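Local atomic coordinates of SPD1 nuclease (Streptococcus pyogenes, PDB entry 2XGR), a protein that probably cleaves DNA as a secreted, prophage-encoded endonuclease of the His-Me finger group, whose members use a bound metal ion. Residues S51-F56 / E198-G203; L210-L215 / E220-N225; N71-S76 / N136-T141; N165-W170 / L179-T184. All blocks are in the same frame, centred on the assembly; numbering follows the deposited sequence.

Contact 1 (S51-F56 / E198-G203); sequences SKLLPF and ELQYVG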
loop_
_atom_site.group_PDB
_atom_site.type_symbol
_atom_site.label_atom_id
_atom_site.label_comp_id
_atom_site.label_asym_id
_atom_site.label_seq_id
_atom_site.Cartn_x
_atom_site.Cartn_y
_atom_site.Cartn_z
ATOM N N SER A 51 7.115 16.201 -4.302
ATOM C CA SER A 51 7.562 15.468 -5.489
ATOM C C SER A 51 7.301 13.975 -5.378
ATOM O O SER A 51 7.735 13.205 -6.225
ATOM C CB SER A 51 9.074 15.738 -5.717
ATOM O OG SER A 51 9.864 15.188 -4.654
ATOM N N LYS A 52 6.578 13.571 -4.336
ATOM C CA LYS A 52 6.323 12.154 -4.101
ATOM C C LYS A 52 5.078 11.573 -4.729
ATOM O O LYS A 52 4.949 10.331 -4.705
ATOM C CB LYS A 52 6.229 11.886 -2.605
ATOM C CG LYS A 52 7.557 12.185 -1.867
ATOM C CD LYS A 52 7.368 11.799 -0.399
ATOM C CE LYS A 52 8.630 12.149 0.455
ATOM N NZ LYS A 52 8.454 11.764 1.900
ATOM N N LEU A 53 4.222 12.421 -5.300
ATOM C CA LEU A 53 2.834 12.025 -5.619
ATOM C C LEU A 53 2.667 11.931 -7.137
ATOM O O LEU A 53 3.566 12.398 -7.924
ATOM C CB LEU A 53 1.868 13.076 -5.071
ATOM C CG LEU A 53 2.173 13.536 -3.610
ATOM C CD1 LEU A 53 1.102 14.507 -3.161
ATOM C CD2 LEU A 53 2.111 12.246 -2.745
ATOM N N LEU A 54 1.562 11.336 -7.554
ATOM C CA LEU A 54 1.153 11.399 -8.993
ATOM C C LEU A 54 0.598 12.823 -9.251
ATOM O O LEU A 54 0.059 13.472 -8.313
ATOM C CB LEU A 54 0.082 10.351 -9.265
ATOM C CG LEU A 54 0.653 8.940 -9.274
ATOM C CD1 LEU A 54 -0.507 7.962 -9.408
ATOM C CD2 LEU A 54 1.645 8.781 -10.437
ATOM N N PRO A 55 0.747 13.334 -10.500
ATOM C CA PRO A 55 0.114 14.645 -10.811
ATOM C C PRO A 55 -1.407 14.570 -10.568
ATOM O O PRO A 55 -2.034 13.543 -10.756
ATOM C CB PRO A 55 0.409 14.821 -12.317
ATOM C CG PRO A 55 1.744 14.149 -12.524
ATOM C CD PRO A 55 1.500 12.806 -11.663
ATOM N N PHE A 56 -1.997 15.631 -10.050
ATOM C CA PHE A 56 -3.421 15.598 -9.761
ATOM C C PHE A 56 -4.137 16.080 -11.029
ATOM O O PHE A 56 -4.143 17.277 -11.327
ATOM C CB PHE A 56 -3.742 16.544 -8.645
ATOM C CG PHE A 56 -5.195 16.616 -8.328
ATOM C CD1 PHE A 56 -5.916 15.458 -8.061
ATOM C CD2 PHE A 56 -5.843 17.823 -8.272
ATOM C CE1 PHE A 56 -7.265 15.475 -7.839
ATOM C CE2 PHE A 56 -7.211 17.853 -7.951
ATOM C CZ PHE A 56 -7.914 16.653 -7.726
ATOM N N GLU A 198 7.310 -0.149 1.714
ATOM C CA GLU A 198 6.996 1.219 2.130
ATOM C C GLU A 198 5.606 1.588 1.611
ATOM O O GLU A 198 5.415 1.568 0.383
ATOM C CB GLU A 198 7.985 2.173 1.441
ATOM C CG GLU A 198 7.777 3.602 1.819
ATOM C CD GLU A 198 8.557 4.598 0.963
ATOM O OE1 GLU A 198 9.644 5.005 1.435
ATOM O OE2 GLU A 198 8.071 5.041 -0.122
ATOM N N LEU A 199 4.654 1.939 2.503
ATOM C CA LEU A 199 3.381 2.435 2.103
ATOM C C LEU A 199 3.399 3.941 2.266
ATOM O O LEU A 199 3.663 4.425 3.355
ATOM C CB LEU A 199 2.283 1.892 3.096
ATOM C CG LEU A 199 1.933 0.395 2.937
ATOM C CD1 LEU A 199 3.084 -0.522 3.460
ATOM C CD2 LEU A 199 0.642 0.100 3.731
ATOM N N GLN A 200 2.983 4.687 1.237
ATOM C CA GLN A 200 3.030 6.162 1.269
ATOM C C GLN A 200 1.656 6.698 0.864
ATOM O O GLN A 200 1.120 6.319 -0.189
ATOM C CB GLN A 200 4.051 6.686 0.210
ATOM C CG GLN A 200 4.146 8.190 0.197
ATOM C CD GLN A 200 4.921 8.628 -1.002
ATOM O OE1 GLN A 200 6.156 8.538 -1.005
ATOM N NE2 GLN A 200 4.198 8.935 -2.109
ATOM N N TYR A 201 1.033 7.506 1.710
ATOM C CA TYR A 201 -0.315 7.924 1.368
ATOM C C TYR A 201 -0.620 9.344 1.818
ATOM O O TYR A 201 -0.085 9.841 2.839
ATOM C CB TYR A 201 -1.398 6.944 1.958
ATOM C CG TYR A 201 -1.183 6.602 3.415
ATOM C CD1 TYR A 201 -1.678 7.420 4.433
ATOM C CD2 TYR A 201 -0.462 5.444 3.772
ATOM C CE1 TYR A 201 -1.526 7.037 5.813
ATOM C CE2 TYR A 201 -0.307 5.106 5.164
ATOM C CZ TYR A 201 -0.883 5.892 6.139
ATOM O OH TYR A 201 -0.692 5.519 7.465
ATOM N N VAL A 202 -1.483 9.989 1.042
ATOM C CA VAL A 202 -1.969 11.336 1.413
ATOM C C VAL A 202 -3.281 11.506 0.673
ATOM O O VAL A 202 -3.495 10.820 -0.363
ATOM C CB VAL A 202 -0.985 12.401 1.033
ATOM C CG1 VAL A 202 -0.854 12.482 -0.534
ATOM C CG2 VAL A 202 -1.377 13.846 1.622
ATOM N N GLY A 203 -4.165 12.365 1.191
ATOM C CA GLY A 203 -5.451 12.619 0.492
ATOM C C GLY A 203 -5.313 13.920 -0.317
ATOM O O GLY A 203 -4.379 14.720 -0.095
#
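Lys-52 meets Gln-200 twice, with its backbone and with its side chain. Its carbonyl oxygen accepts from Gln-200 NE2, with O and NE2 3.0 Å apart and an N-H...O angle of 149°. The donor comes from well above the carbonyl plane, whereas the oxygen lies close to the plane of the glutamine amide. Gln-200 reaches this far because its chain is extended and CG lies anti to the backbone N (chi1 -180°). The long side chain thus carries an N-H donor from the strand to an irregular loop, and His-77 NE2 donates to the same oxygen. The aliphatic part of Lys-52 passes aslant over the amide group, CD coming to 3.5 Å from Gln-200 OE1, before its NZ goes on to a salt bridge with Asp-223. Leu-53 follows as the apolar element: its CD2 rests 3.7 Å from CG1 of Val-202, the two side chains meeting at about a right angle. A branched leucine suits this spot, for both its methyls touch the same valine methyl. Beyond it, Leu-54 N is bonded to Asp-180 OD2. The arrangement is a loop laid over one face of an antiparallel sheet, fastened by an amide-to-carbonyl bond and aliphatic packing.

Contact 2 (L210-L215 / E220-N225); sequences LLTIRL and ESIDEN
Glu-220 presents its carboxylate to the backbone of Leu-215, the two side chains lying at about a right angle. OE2 accepts from Leu-215 N at 2.9 Å, in a nearly straight bond of 166° that approaches on the syn side and somewhat out of the carboxylate plane. The extended glutamate chain, with CG beside the backbone N (chi1 -66°), carries the acid across from the returning segment. Leu-215 CB also lies 3.5 Å from OE2, so the apolar base of the leucine borders the charged group. OE2 takes a second bond from the hydroxyl of Tyr-201, while OE1 accepts from Ser-217 N in the turn; such a set of donors would be expected to stabilise the negative charge and hold the carboxylate's rotation. A glutamate fits here because its two oxygens can serve several donors at the mouth of a short connection.

Next along, Thr-212 and Ile-222 approach aslant, their CG2 methyls 4.0 Å apart. The threonine divides its roles: CG2 packs against the isoleucine while OG1 bonds to Gly-226 O. At the other end Leu-210 CD1 lies 3.6 Å from the backbone oxygen of Asn-225. Asn-225 N in turn donates to OD1 of Asp-223 at 2.8 Å, closing an Asx turn.

The segments run antiparallel, but no backbone hydrogen bond joins them directly. Strand 209-214 pairs with 39-46 and 196-204, strand 221-222 with 228-233, and Leu-215 rests on helix 160-173.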
loop_
_atom_site.group_PDB
_atom_site.type_symbol
_atom_site.label_atom_id
_atom_site.label_comp_id
_atom_site.label_asym_id
_atom_site.label_seq_id
_atom_site.Cartn_x
_atom_site.Cartn_y
_atom_site.Cartn_z
ATOM N N LEU A 210 -3.388 19.045 -0.118
ATOM C CA LEU A 210 -3.045 17.773 0.549
ATOM C C LEU A 210 -3.777 17.638 1.854
ATOM O O LEU A 210 -3.786 18.586 2.700
ATOM C CB LEU A 210 -1.550 17.690 0.759
ATOM C CG LEU A 210 -0.772 17.688 -0.538
ATOM C CD1 LEU A 210 0.736 17.536 -0.278
ATOM C CD2 LEU A 210 -1.334 16.521 -1.461
ATOM N N LEU A 211 -4.287 16.419 2.108
ATOM C CA LEU A 211 -4.908 16.109 3.353
ATOM C C LEU A 211 -4.086 15.020 4.067
ATOM O O LEU A 211 -3.931 13.940 3.516
ATOM C CB LEU A 211 -6.319 15.559 3.108
ATOM C CG LEU A 211 -7.168 16.395 2.118
ATOM C CD1 LEU A 211 -8.543 15.740 1.797
ATOM C CD2 LEU A 211 -7.403 17.842 2.642
ATOM N N THR A 212 -3.577 15.299 5.251
ATOM C CA THR A 212 -2.783 14.276 5.951
ATOM C C THR A 212 -3.733 13.295 6.561
ATOM O O THR A 212 -4.587 13.668 7.322
ATOM C CB THR A 212 -1.845 14.850 7.042
ATOM O OG1 THR A 212 -1.011 15.762 6.424
ATOM C CG2 THR A 212 -0.929 13.756 7.539
ATOM N N ILE A 213 -3.567 12.000 6.208
ATOM C CA ILE A 213 -4.515 10.986 6.666
ATOM C C ILE A 213 -3.905 10.226 7.855
ATOM O O ILE A 213 -2.753 9.803 7.790
ATOM C CB ILE A 213 -4.772 9.971 5.521
ATOM C CG1 ILE A 213 -5.591 10.630 4.404
ATOM C CG2 ILE A 213 -5.615 8.747 6.120
ATOM C CD1 ILE A 213 -5.653 9.885 3.011
ATOM N N ARG A 214 -4.675 10.061 8.941
ATOM C CA ARG A 214 -4.180 9.340 10.122
ATOM C C ARG A 214 -4.946 8.053 10.293
ATOM O O ARG A 214 -6.160 8.048 10.282
ATOM C CB ARG A 214 -4.385 10.213 11.407
ATOM C CG ARG A 214 -3.860 11.665 11.204
ATOM C CD ARG A 214 -2.567 12.073 11.917
ATOM N NE ARG A 214 -2.444 13.538 11.778
ATOM C CZ ARG A 214 -1.420 14.180 11.214
ATOM N NH1 ARG A 214 -0.341 13.506 10.828
ATOM N NH2 ARG A 214 -1.466 15.510 11.065
ATOM N N LEU A 215 -4.200 6.964 10.247
ATOM C CA LEU A 215 -4.783 5.640 10.403
ATOM C C LEU A 215 -4.597 5.036 11.792
ATOM O O LEU A 215 -5.033 3.888 12.012
ATOM C CB LEU A 215 -4.206 4.700 9.344
ATOM C CG LEU A 215 -4.324 5.246 7.905
ATOM C CD1 LEU A 215 -3.808 4.149 6.910
ATOM C CD2 LEU A 215 -5.762 5.605 7.611
ATOM N N GLU A 220 3.287 5.515 11.640
ATOM C CA GLU A 220 3.042 6.539 10.601
ATOM C C GLU A 220 4.045 7.669 10.748
ATOM O O GLU A 220 4.089 8.298 11.822
ATOM C CB GLU A 220 1.660 7.086 10.731
ATOM C CG GLU A 220 0.649 5.919 10.391
ATOM C CD GLU A 220 -0.763 6.409 10.569
ATOM O OE1 GLU A 220 -1.241 6.575 11.720
ATOM O OE2 GLU A 220 -1.372 6.813 9.574
ATOM N N SER A 221 4.794 7.939 9.689
ATOM C CA SER A 221 5.812 8.987 9.737
ATOM C C SER A 221 5.390 10.011 8.697
ATOM O O SER A 221 5.255 9.673 7.524
ATOM C CB SER A 221 7.201 8.409 9.428
ATOM O OG SER A 221 8.178 9.472 9.271
ATOM N N ILE A 222 5.296 11.271 9.103
ATOM C CA ILE A 222 4.749 12.317 8.268
ATOM C C ILE A 222 5.892 13.207 7.831
ATOM O O ILE A 222 6.788 13.465 8.619
ATOM C CB ILE A 222 3.737 13.140 9.055
ATOM C CG1 ILE A 222 2.651 12.189 9.598
ATOM C CG2 ILE A 222 3.055 14.119 8.167
ATOM C CD1 ILE A 222 2.192 12.617 11.019
ATOM N N ASP A 223 5.940 13.575 6.536
ATOM C CA ASP A 223 7.063 14.398 6.057
ATOM C C ASP A 223 6.653 15.878 6.117
ATOM O O ASP A 223 5.591 16.224 6.670
ATOM C CB ASP A 223 7.490 13.971 4.627
ATOM C CG ASP A 223 6.453 14.363 3.537
ATOM O OD1 ASP A 223 5.416 15.057 3.744
ATOM O OD2 ASP A 223 6.689 13.869 2.422
ATOM N N GLU A 224 7.490 16.760 5.599
ATOM C CA GLU A 224 7.184 18.156 5.836
ATOM C C GLU A 224 6.065 18.725 4.963
ATOM O O GLU A 224 5.732 19.895 5.100
ATOM C CB GLU A 224 8.465 19.012 5.827
ATOM C CG GLU A 224 9.512 18.749 4.757
ATOM C CD GLU A 224 9.657 17.307 4.180
ATOM O OE1 GLU A 224 9.544 17.280 2.944
ATOM O OE2 GLU A 224 9.927 16.258 4.871
ATOM N N ASN A 225 5.448 17.877 4.109
ATOM C CA ASN A 225 4.236 18.272 3.352
ATOM C C ASN A 225 3.004 17.520 3.787
ATOM O O ASN A 225 1.954 17.612 3.159
ATOM C CB ASN A 225 4.465 18.063 1.860
ATOM C CG ASN A 225 5.616 18.856 1.349
ATOM O OD1 ASN A 225 5.725 20.078 1.618
ATOM N ND2 ASN A 225 6.467 18.211 0.589
#

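Contact 3 (N71-S76 / N136-T141); sequences NRATFS and NLVAMT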
loop_
_atom_site.group_PDB
_atom_site.type_symbol
_atom_site.label_atom_id
_atom_site.label_comp_id
_atom_site.label_asym_id
_atom_site.label_seq_id
_atom_site.Cartn_x
_atom_site.Cartn_y
_atom_site.Cartn_z
ATOM N N ASN A 71 14.074 -8.854 -12.748
ATOM C CA ASN A 71 12.644 -9.107 -12.926
ATOM C C ASN A 71 11.817 -8.799 -11.674
ATOM O O ASN A 71 10.772 -9.438 -11.446
ATOM C CB ASN A 71 12.394 -10.541 -13.373
ATOM C CG ASN A 71 13.014 -10.832 -14.767
ATOM O OD1 ASN A 71 12.968 -9.985 -15.706
ATOM N ND2 ASN A 71 13.711 -11.971 -14.858
ATOM N N ARG A 72 12.334 -7.939 -10.804
ATOM C CA ARG A 72 11.594 -7.651 -9.571
ATOM C C ARG A 72 10.729 -6.434 -9.828
ATOM O O ARG A 72 11.171 -5.444 -10.447
ATOM C CB ARG A 72 12.623 -7.314 -8.425
ATOM C CG ARG A 72 13.570 -8.478 -8.115
ATOM C CD ARG A 72 14.624 -8.075 -7.054
ATOM N NE ARG A 72 15.403 -6.887 -7.465
ATOM C CZ ARG A 72 16.578 -6.520 -6.925
ATOM N NH1 ARG A 72 17.076 -7.150 -5.849
ATOM N NH2 ARG A 72 17.231 -5.489 -7.428
ATOM N N ALA A 73 9.530 -6.439 -9.185
ATOM C CA ALA A 73 8.719 -5.204 -9.216
ATOM C C ALA A 73 9.417 -4.072 -8.456
ATOM O O ALA A 73 10.132 -4.293 -7.466
ATOM C CB ALA A 73 7.377 -5.516 -8.484
ATOM N N THR A 74 9.149 -2.844 -8.861
ATOM C CA THR A 74 9.828 -1.679 -8.287
ATOM C C THR A 74 8.931 -0.680 -7.583
ATOM O O THR A 74 9.393 -0.025 -6.628
ATOM C CB THR A 74 10.707 -0.943 -9.321
ATOM O OG1 THR A 74 9.936 -0.557 -10.457
ATOM C CG2 THR A 74 11.808 -1.945 -9.801
ATOM N N PHE A 75 7.696 -0.484 -8.064
ATOM C CA PHE A 75 6.695 0.252 -7.225
ATOM C C PHE A 75 5.328 0.115 -7.851
ATOM O O PHE A 75 5.233 -0.112 -9.049
ATOM C CB PHE A 75 7.014 1.779 -7.089
ATOM C CG PHE A 75 6.935 2.548 -8.403
ATOM C CD1 PHE A 75 5.718 3.182 -8.827
ATOM C CD2 PHE A 75 8.097 2.741 -9.169
ATOM C CE1 PHE A 75 5.679 3.893 -10.087
ATOM C CE2 PHE A 75 8.058 3.503 -10.339
ATOM C CZ PHE A 75 6.864 4.070 -10.801
ATOM N N SER A 76 4.281 0.465 -7.099
ATOM C CA SER A 76 2.964 0.588 -7.723
ATOM C C SER A 76 2.309 1.846 -7.070
ATOM O O SER A 76 2.417 2.058 -5.848
ATOM C CB SER A 76 2.168 -0.659 -7.342
ATOM O OG SER A 76 0.854 -0.522 -7.898
ATOM N N ASN A 136 3.004 -5.408 -10.007
ATOM C CA ASN A 136 2.285 -5.151 -8.738
ATOM C C ASN A 136 2.347 -6.336 -7.765
ATOM O O ASN A 136 1.561 -6.446 -6.810
ATOM C CB ASN A 136 0.820 -4.809 -9.072
ATOM C CG ASN A 136 0.094 -4.202 -7.885
ATOM O OD1 ASN A 136 0.616 -3.249 -7.291
ATOM N ND2 ASN A 136 -1.072 -4.828 -7.435
ATOM N N LEU A 137 3.351 -7.232 -7.913
ATOM C CA LEU A 137 3.450 -8.391 -7.040
ATOM C C LEU A 137 4.885 -8.535 -6.515
ATOM O O LEU A 137 5.819 -8.357 -7.301
ATOM C CB LEU A 137 3.106 -9.693 -7.809
ATOM C CG LEU A 137 1.625 -9.845 -8.220
ATOM C CD1 LEU A 137 1.428 -10.997 -9.214
ATOM C CD2 LEU A 137 0.759 -10.042 -6.958
ATOM N N VAL A 138 5.032 -8.917 -5.257
ATOM C CA VAL A 138 6.314 -9.348 -4.651
ATOM C C VAL A 138 6.080 -10.557 -3.748
ATOM O O VAL A 138 4.994 -10.742 -3.158
ATOM C CB VAL A 138 6.981 -8.206 -3.847
ATOM C CG1 VAL A 138 7.285 -7.004 -4.762
ATOM C CG2 VAL A 138 6.078 -7.770 -2.676
ATOM N N ALA A 139 7.135 -11.360 -3.551
ATOM C CA ALA A 139 7.104 -12.411 -2.583
ATOM C C ALA A 139 6.827 -11.799 -1.221
ATOM O O ALA A 139 7.547 -10.895 -0.798
ATOM C CB ALA A 139 8.481 -13.083 -2.557
ATOM N N MET A 140 5.833 -12.306 -0.488
ATOM C CA MET A 140 5.399 -11.657 0.709
ATOM C C MET A 140 4.969 -12.724 1.725
ATOM O O MET A 140 4.304 -13.712 1.329
ATOM C CB MET A 140 4.159 -10.773 0.339
ATOM C CG MET A 140 3.811 -9.860 1.413
ATOM S SD MET A 140 2.434 -8.788 0.861
ATOM C CE MET A 140 3.236 -7.641 -0.267
ATOM N N THR A 141 5.304 -12.517 2.994
ATOM C CA THR A 141 4.723 -13.336 4.065
ATOM C C THR A 141 3.227 -13.106 4.216
ATOM O O THR A 141 2.713 -12.032 3.916
ATOM C CB THR A 141 5.384 -13.151 5.427
ATOM O OG1 THR A 141 5.136 -11.841 5.944
ATOM C CG2 THR A 141 6.958 -13.426 5.330
HETATM O O HOH W 1 8.501 -8.810 -7.714
#
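A chi1 of 177° at Ser-76 and of -166° at Asn-136 swings both polar groups away from their own backbone N atoms and brings them together. Ser-76 OG donates to Asn-136 OD1 at 2.8 Å, arriving from above the amide carbonyl plane with a C=O...O angle of 133°. The same OD1 accepts from Val-123 N, so two bonds grip this buried oxygen and fix the turn of the amide. Serine suits the place by offering a donor on a short stem; asparagine supplies an acceptor with a rigid plane.

Three residues earlier, Ala-73 points its methyl at the second segment. CB comes to 3.4 Å from Leu-137 O and to 4.0 Å from Val-138 CG1, a close approach to backbone that the small side chain permits. A water spans the same gap: it accepts from Ala-73 N at 3.0 Å and donates to Leu-137 O at 2.8 Å.

Strand 137-139 pairs with strand 119-121 in a two-stranded antiparallel ribbon, and Thr-141 caps the helix that follows, an order consistent with the beta-beta-alpha core of His-Me finger nucleases. Asn-136, just before this ribbon strand, ties it through Ser-76 to strand 76-80, which lies between strands 61-64 and 178-186 in the large sheet.

Contact 4 (N165-W170 / L179-T184); sequences NRLDSW and LDYKVT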
loop_
_atom_site.group_PDB
_atom_site.type_symbol
_atom_site.label_atom_id
_atom_site.label_comp_id
_atom_site.label_asym_id
_atom_site.label_seq_id
_atom_site.Cartn_x
_atom_site.Cartn_y
_atom_site.Cartn_z
ATOM N N ASN A 165 -7.458 -1.287 4.531
ATOM C CA ASN A 165 -8.862 -1.231 4.928
ATOM C C ASN A 165 -9.220 0.138 5.518
ATOM O O ASN A 165 -10.335 0.663 5.319
ATOM C CB ASN A 165 -9.216 -2.342 5.960
ATOM C CG ASN A 165 -9.546 -3.707 5.297
ATOM O OD1 ASN A 165 -9.959 -4.708 5.981
ATOM N ND2 ASN A 165 -9.366 -3.771 4.005
ATOM N N ARG A 166 -8.306 0.713 6.263
ATOM C CA ARG A 166 -8.627 2.017 6.846
ATOM C C ARG A 166 -8.608 3.102 5.794
ATOM O O ARG A 166 -9.452 4.013 5.861
ATOM C CB ARG A 166 -7.659 2.299 7.988
ATOM C CG ARG A 166 -7.980 1.450 9.232
ATOM C CD ARG A 166 -6.914 1.530 10.291
ATOM N NE ARG A 166 -7.385 0.801 11.514
ATOM C CZ ARG A 166 -7.523 -0.532 11.586
ATOM N NH1 ARG A 166 -7.187 -1.369 10.606
ATOM N NH2 ARG A 166 -7.988 -1.087 12.709
ATOM N N LEU A 167 -7.656 3.035 4.842
ATOM C CA LEU A 167 -7.647 3.972 3.716
ATOM C C LEU A 167 -8.956 3.851 2.876
ATOM O O LEU A 167 -9.541 4.881 2.440
ATOM C CB LEU A 167 -6.419 3.693 2.838
ATOM C CG LEU A 167 -5.097 4.162 3.484
ATOM C CD1 LEU A 167 -3.977 3.569 2.596
ATOM C CD2 LEU A 167 -5.131 5.725 3.536
ATOM N N ASP A 168 -9.428 2.612 2.737
ATOM C CA ASP A 168 -10.704 2.335 2.000
ATOM C C ASP A 168 -11.871 2.989 2.755
ATOM O O ASP A 168 -12.704 3.664 2.158
ATOM C CB ASP A 168 -10.873 0.813 1.925
ATOM C CG ASP A 168 -12.185 0.402 1.319
ATOM O OD1 ASP A 168 -12.474 0.873 0.233
ATOM O OD2 ASP A 168 -12.854 -0.466 1.901
ATOM N N SER A 169 -11.844 2.894 4.070
ATOM C CA SER A 169 -12.897 3.546 4.881
ATOM C C SER A 169 -12.897 5.044 4.763
ATOM O O SER A 169 -13.940 5.652 4.563
ATOM C CB SER A 169 -12.764 3.171 6.349
ATOM O OG SER A 169 -13.776 3.866 7.068
ATOM N N TRP A 170 -11.710 5.628 4.714
ATOM C CA TRP A 170 -11.544 7.044 4.525
ATOM C C TRP A 170 -12.077 7.439 3.160
ATOM O O TRP A 170 -12.781 8.475 3.030
ATOM C CB TRP A 170 -10.048 7.430 4.661
ATOM C CG TRP A 170 -9.839 8.931 4.556
ATOM C CD1 TRP A 170 -10.023 9.890 5.541
ATOM C CD2 TRP A 170 -9.552 9.629 3.369
ATOM N NE1 TRP A 170 -9.795 11.152 5.020
ATOM C CE2 TRP A 170 -9.491 11.009 3.685
ATOM C CE3 TRP A 170 -9.276 9.215 2.060
ATOM C CZ2 TRP A 170 -9.125 11.957 2.740
ATOM C CZ3 TRP A 170 -8.930 10.132 1.120
ATOM C CH2 TRP A 170 -8.905 11.513 1.447
ATOM N N LEU A 179 -7.360 9.584 -2.937
ATOM C CA LEU A 179 -6.219 8.995 -2.214
ATOM C C LEU A 179 -5.078 8.855 -3.196
ATOM O O LEU A 179 -5.256 8.273 -4.302
ATOM C CB LEU A 179 -6.656 7.621 -1.723
ATOM C CG LEU A 179 -5.476 6.753 -1.180
ATOM C CD1 LEU A 179 -4.781 7.433 0.074
ATOM C CD2 LEU A 179 -5.977 5.311 -0.839
ATOM N N ASP A 180 -3.892 9.346 -2.818
ATOM C CA ASP A 180 -2.701 9.060 -3.602
ATOM C C ASP A 180 -1.943 8.063 -2.741
ATOM O O ASP A 180 -1.583 8.342 -1.578
ATOM C CB ASP A 180 -1.883 10.368 -3.822
ATOM C CG ASP A 180 -0.595 10.127 -4.604
ATOM O OD1 ASP A 180 0.319 9.497 -4.068
ATOM O OD2 ASP A 180 -0.562 10.521 -5.807
ATOM N N TYR A 181 -1.613 6.899 -3.315
ATOM C CA TYR A 181 -1.078 5.841 -2.504
ATOM C C TYR A 181 -0.004 5.092 -3.309
ATOM O O TYR A 181 -0.266 4.592 -4.409
ATOM C CB TYR A 181 -2.269 4.884 -2.141
ATOM C CG TYR A 181 -1.924 3.580 -1.420
ATOM C CD1 TYR A 181 -0.998 3.531 -0.341
ATOM C CD2 TYR A 181 -2.495 2.379 -1.820
ATOM C CE1 TYR A 181 -0.713 2.303 0.314
ATOM C CE2 TYR A 181 -2.196 1.135 -1.181
ATOM C CZ TYR A 181 -1.312 1.132 -0.106
ATOM O OH TYR A 181 -1.083 -0.059 0.534
ATOM N N LYS A 182 1.213 5.030 -2.752
ATOM C CA LYS A 182 2.337 4.409 -3.460
ATOM C C LYS A 182 2.876 3.314 -2.556
ATOM O O LYS A 182 3.061 3.547 -1.345
ATOM C CB LYS A 182 3.425 5.478 -3.710
ATOM C CG LYS A 182 4.537 4.872 -4.602
ATOM C CD LYS A 182 5.718 5.893 -4.771
ATOM C CE LYS A 182 6.769 5.319 -5.717
ATOM N NZ LYS A 182 7.857 6.376 -5.792
ATOM N N VAL A 183 3.095 2.125 -3.124
ATOM C CA VAL A 183 3.672 1.008 -2.376
ATOM C C VAL A 183 4.991 0.632 -3.057
ATOM O O VAL A 183 5.051 0.330 -4.255
ATOM C CB VAL A 183 2.677 -0.203 -2.324
ATOM C CG1 VAL A 183 3.335 -1.379 -1.530
ATOM C CG2 VAL A 183 1.334 0.287 -1.662
ATOM N N THR A 184 6.065 0.708 -2.279
ATOM C CA THR A 184 7.455 0.456 -2.839
ATOM C C THR A 184 8.172 -0.640 -2.074
ATOM O O THR A 184 8.378 -0.508 -0.828
ATOM C CB THR A 184 8.314 1.761 -2.734
ATOM O OG1 THR A 184 7.636 2.895 -3.299
ATOM C CG2 THR A 184 9.719 1.570 -3.344
#
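Leu-167 is the bump on the helix that fits between Leu-179 and Tyr-181 on the strand, its two methyls parting to meet one neighbour each. CD2 touches Leu-179 CD1 at 3.9 Å. CD1 sits over one face of the tyrosine ring, 4.3 Å from the centroid of Tyr-181 and 16° from the ring normal, which makes a CH-pi contact displaced toward the rim. The fork of leucine fits this double role, and the hollow it enters is walled by a branched aliphatic chain and a flat aromatic one. Leu-179 answers in kind: its CG is anti to the backbone N (chi1 169°), and its other methyl, CD2, lies 4.0 Å from Leu-167 CB. Both methyls of Leu-179 thus bear on Leu-167, the two side chains crossing at about a right angle.

One helical turn on, Trp-170 lays the rim of its indole beside the base of Leu-179, with CZ3 4.4 Å from CB. The broad indole also touches Leu-211 and Ile-213 of strand 209-214. The hydroxyl of Tyr-181 is satisfied by a hydrogen bond with Glu-164 on the same helix.

The helix and strand axes are 10.5 Å apart and nearly antiparallel, at 162°. Residues three apart on the helix and two apart on the strand supply the interface, as in an alpha+beta fold, where a helix lies along the strands on one face of an antiparallel sheet.

In the fold
Contacts 1, 2 and 4 gather round one large antiparallel sheet, their centres 10 to 12 Å apart. Strands 178-186, 196-204 and 209-214 are consecutive in the chain and neighbours in the sheet, so contact 4 passes into contact 1 and contact 1 into contact 2 through backbone hydrogen bonds and touching side chains. Helix 160-173 and loop 51-56 lie on different faces of that sheet. Contact 3 is farthest from contact 2, about 24 Å between centres, but touches contact 4 where strands 76-80 and 178-186 pair. Along the chain, contacts 3 and 4 are nested within contact 1, and contact 2 follows. The ribbon 119-121/137-139, probably part of the nuclease core, thus joins the sheet near strand 76-80.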